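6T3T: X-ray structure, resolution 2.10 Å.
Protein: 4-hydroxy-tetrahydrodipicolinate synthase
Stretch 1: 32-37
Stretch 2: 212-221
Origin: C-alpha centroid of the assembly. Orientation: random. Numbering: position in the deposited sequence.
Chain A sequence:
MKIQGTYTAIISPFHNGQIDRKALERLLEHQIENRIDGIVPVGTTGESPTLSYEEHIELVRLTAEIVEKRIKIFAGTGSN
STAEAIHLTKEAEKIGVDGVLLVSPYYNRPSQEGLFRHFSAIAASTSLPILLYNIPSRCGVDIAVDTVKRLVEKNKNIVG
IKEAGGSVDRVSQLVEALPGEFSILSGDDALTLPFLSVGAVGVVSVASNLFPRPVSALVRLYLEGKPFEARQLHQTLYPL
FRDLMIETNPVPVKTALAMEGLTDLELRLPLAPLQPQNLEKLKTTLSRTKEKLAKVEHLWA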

# COMPACT_ATOMS: atom_id res chain seq x y z
N ILE A 32 16.72 -8.36 -34.77
CA ILE A 32 16.16 -8.34 -36.12
C ILE A 32 15.99 -9.75 -36.67
O ILE A 32 15.07 -10.03 -37.46
CB ILE A 32 17.06 -7.50 -37.05
CG1 ILE A 32 17.04 -6.03 -36.63
CG2 ILE A 32 16.67 -7.70 -38.53
CD1 ILE A 32 18.20 -5.24 -37.21
N GLU A 33 16.91 -10.65 -36.32
CA GLU A 33 16.89 -12.02 -36.82
C GLU A 33 15.85 -12.89 -36.15
O GLU A 33 15.68 -14.05 -36.53
CB GLU A 33 18.26 -12.70 -36.61
CG GLU A 33 19.39 -12.24 -37.53
CD GLU A 33 20.76 -12.61 -36.93
OE1 GLU A 33 20.76 -13.24 -35.84
OE2 GLU A 33 21.81 -12.24 -37.51
N ASN A 34 15.17 -12.37 -35.13
CA ASN A 34 14.32 -13.20 -34.31
C ASN A 34 12.95 -12.60 -34.13
O ASN A 34 12.35 -12.69 -33.06
CB ASN A 34 15.02 -13.48 -32.99
CG ASN A 34 16.04 -14.58 -33.13
OD1 ASN A 34 15.69 -15.72 -33.42
ND2 ASN A 34 17.31 -14.24 -33.02
N ARG A 35 12.42 -11.99 -35.19
CA ARG A 35 11.00 -11.65 -35.32
C ARG A 35 10.56 -10.58 -34.31
O ARG A 35 9.44 -10.60 -33.83
CB ARG A 35 10.14 -12.91 -35.23
CG ARG A 35 10.63 -13.99 -36.23
CD ARG A 35 9.57 -15.02 -36.56
NE ARG A 35 8.33 -14.40 -37.03
CZ ARG A 35 7.21 -15.07 -37.28
NH1 ARG A 35 7.16 -16.39 -37.12
NH2 ARG A 35 6.13 -14.41 -37.69
N ILE A 36 11.45 -9.66 -33.99
CA ILE A 36 11.13 -8.54 -33.13
C ILE A 36 10.60 -7.39 -33.99
O ILE A 36 11.14 -7.07 -35.06
CB ILE A 36 12.37 -8.15 -32.31
CG1 ILE A 36 12.77 -9.38 -31.50
CG2 ILE A 36 12.13 -6.91 -31.47
CD1 ILE A 36 11.87 -9.59 -30.27
N ASP A 37 9.51 -6.78 -33.53
CA ASP A 37 8.87 -5.75 -34.35
C ASP A 37 9.55 -4.40 -34.23
O ASP A 37 9.42 -3.59 -35.15
CB ASP A 37 7.40 -5.63 -33.98
CG ASP A 37 6.65 -6.90 -34.29
OD1 ASP A 37 6.53 -7.21 -35.50
OD2 ASP A 37 6.30 -7.65 -33.35
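Stretch 2, residues 212-221: PRPVSALVRL

Two like-charged side chains lie flat on one another here: the guanidinium of Arg35 stacks on that of Arg220, centres 3.9 Å apart and planes at 21°, with Arg35 NH2 only 3.5 Å from Arg220 NE. Stacking face to face leaves the N-H groups of both arginines pointing outward, roughly in their planes, where they remain free to meet acceptors. Arg220 uses this freedom: its NH2 donates to Ser216 OG (2.9 Å) one turn earlier in its own helix, and its NH1 donates to a water (3.0 Å to the water O) that in turn donates to Asp37 OD2 (2.8 Å from the water O), so that a single water links the two stretches.

Stretch 2 is helical throughout, from Pro212 to Leu221, and from Ser216 on, backbone N-H groups bond to the O four residues back, as in Ser216 N to Pro212 O (3.0 Å), the bond from Val219 N to Val215 O (3.4 Å) being weak. It lies against a segment that is mostly loop, in which Arg35 has positive phi (67°). The chains come closest at Asn34 and Arg213, with 4.9 Å between their CA atoms; Ile36 and Ser216 follow at 6.4 Å CA to CA, so both chains advance in the same sense along the contact. Pro212, Ser216 and Arg220, spaced four apart, direct their CA-to-CB bonds toward the loop.

At the start of the helix, Asn34 CB packs on Pro212 CG (3.6 Å) and Ile36 CD1 reaches Pro212 CB (3.6 Å), forming a small apolar patch. Beside it, Arg213 NH2 donates to Asn34 OD1 (3.2 Å), while Arg35 CG covers one face of the Arg213 guanidinium. Farther along, Arg35 O rests against Ser216 CB at 3.5 Å. Together the two stretches bury 437 Å².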

# COMPACT_ATOMS: atom_id res chain seq x y z
N PRO A 212 14.50 -13.31 -27.71
CA PRO A 212 13.59 -12.57 -28.61
C PRO A 212 12.57 -13.45 -29.32
O PRO A 212 11.39 -13.11 -29.36
CB PRO A 212 14.57 -11.91 -29.61
CG PRO A 212 15.79 -12.75 -29.56
CD PRO A 212 15.91 -13.19 -28.11
N ARG A 213 12.97 -14.58 -29.90
CA ARG A 213 11.99 -15.40 -30.60
C ARG A 213 10.91 -15.97 -29.69
O ARG A 213 9.73 -15.89 -30.06
CB ARG A 213 12.66 -16.54 -31.35
CG ARG A 213 12.77 -16.38 -32.84
CD ARG A 213 13.15 -17.70 -33.50
NE ARG A 213 12.49 -17.85 -34.78
CZ ARG A 213 13.09 -17.60 -35.93
NH1 ARG A 213 12.43 -17.74 -37.06
NH2 ARG A 213 14.35 -17.21 -35.95
N PRO A 214 11.22 -16.59 -28.54
CA PRO A 214 10.14 -17.09 -27.67
C PRO A 214 9.20 -16.01 -27.14
O PRO A 214 7.99 -16.23 -27.05
CB PRO A 214 10.92 -17.80 -26.55
CG PRO A 214 12.19 -18.21 -27.20
CD PRO A 214 12.54 -17.00 -28.02
N VAL A 215 9.74 -14.85 -26.72
CA VAL A 215 8.88 -13.79 -26.19
C VAL A 215 7.95 -13.26 -27.27
O VAL A 215 6.76 -13.04 -27.03
CB VAL A 215 9.74 -12.66 -25.59
CG1 VAL A 215 8.89 -11.43 -25.34
CG2 VAL A 215 10.38 -13.12 -24.28
N SER A 216 8.50 -12.99 -28.46
CA SER A 216 7.67 -12.54 -29.58
C SER A 216 6.69 -13.62 -30.03
O SER A 216 5.58 -13.30 -30.47
CB SER A 216 8.57 -12.06 -30.72
OG SER A 216 9.17 -13.16 -31.38
N ALA A 217 7.09 -14.90 -29.96
CA ALA A 217 6.14 -15.96 -30.29
C ALA A 217 4.99 -15.99 -29.29
O ALA A 217 3.83 -16.22 -29.66
CB ALA A 217 6.84 -17.32 -30.31
N LEU A 218 5.29 -15.71 -28.02
CA LEU A 218 4.23 -15.68 -27.01
C LEU A 218 3.12 -14.73 -27.43
O LEU A 218 1.93 -15.07 -27.37
CB LEU A 218 4.81 -15.30 -25.65
CG LEU A 218 3.97 -15.52 -24.38
CD1 LEU A 218 4.84 -15.68 -23.14
CD2 LEU A 218 3.06 -14.35 -24.17
N VAL A 219 3.49 -13.53 -27.88
CA VAL A 219 2.48 -12.54 -28.25
C VAL A 219 1.73 -12.99 -29.51
O VAL A 219 0.50 -12.91 -29.58
CB VAL A 219 3.12 -11.16 -28.42
CG1 VAL A 219 2.11 -10.15 -29.01
CG2 VAL A 219 3.62 -10.67 -27.08
N ARG A 220 2.47 -13.45 -30.53
CA ARG A 220 1.86 -13.89 -31.78
C ARG A 220 0.88 -15.03 -31.54
O ARG A 220 -0.23 -15.02 -32.08
CB ARG A 220 2.93 -14.31 -32.79
CG ARG A 220 3.66 -13.16 -33.43
CD ARG A 220 4.52 -13.61 -34.60
NE ARG A 220 5.66 -14.44 -34.19
CZ ARG A 220 6.73 -13.99 -33.54
NH1 ARG A 220 6.81 -12.70 -33.20
NH2 ARG A 220 7.73 -14.81 -33.23
N LEU A 221 1.26 -16.02 -30.72
CA LEU A 221 0.38 -17.14 -30.40
C LEU A 221 -0.97 -16.66 -29.88
O LEU A 221 -2.02 -17.08 -30.36
CB LEU A 221 1.03 -18.08 -29.38
CG LEU A 221 2.12 -18.96 -30.00
CD1 LEU A 221 3.07 -19.53 -28.94
CD2 LEU A 221 1.50 -20.07 -30.85
O HOH W 1 5.28 -10.18 -33.96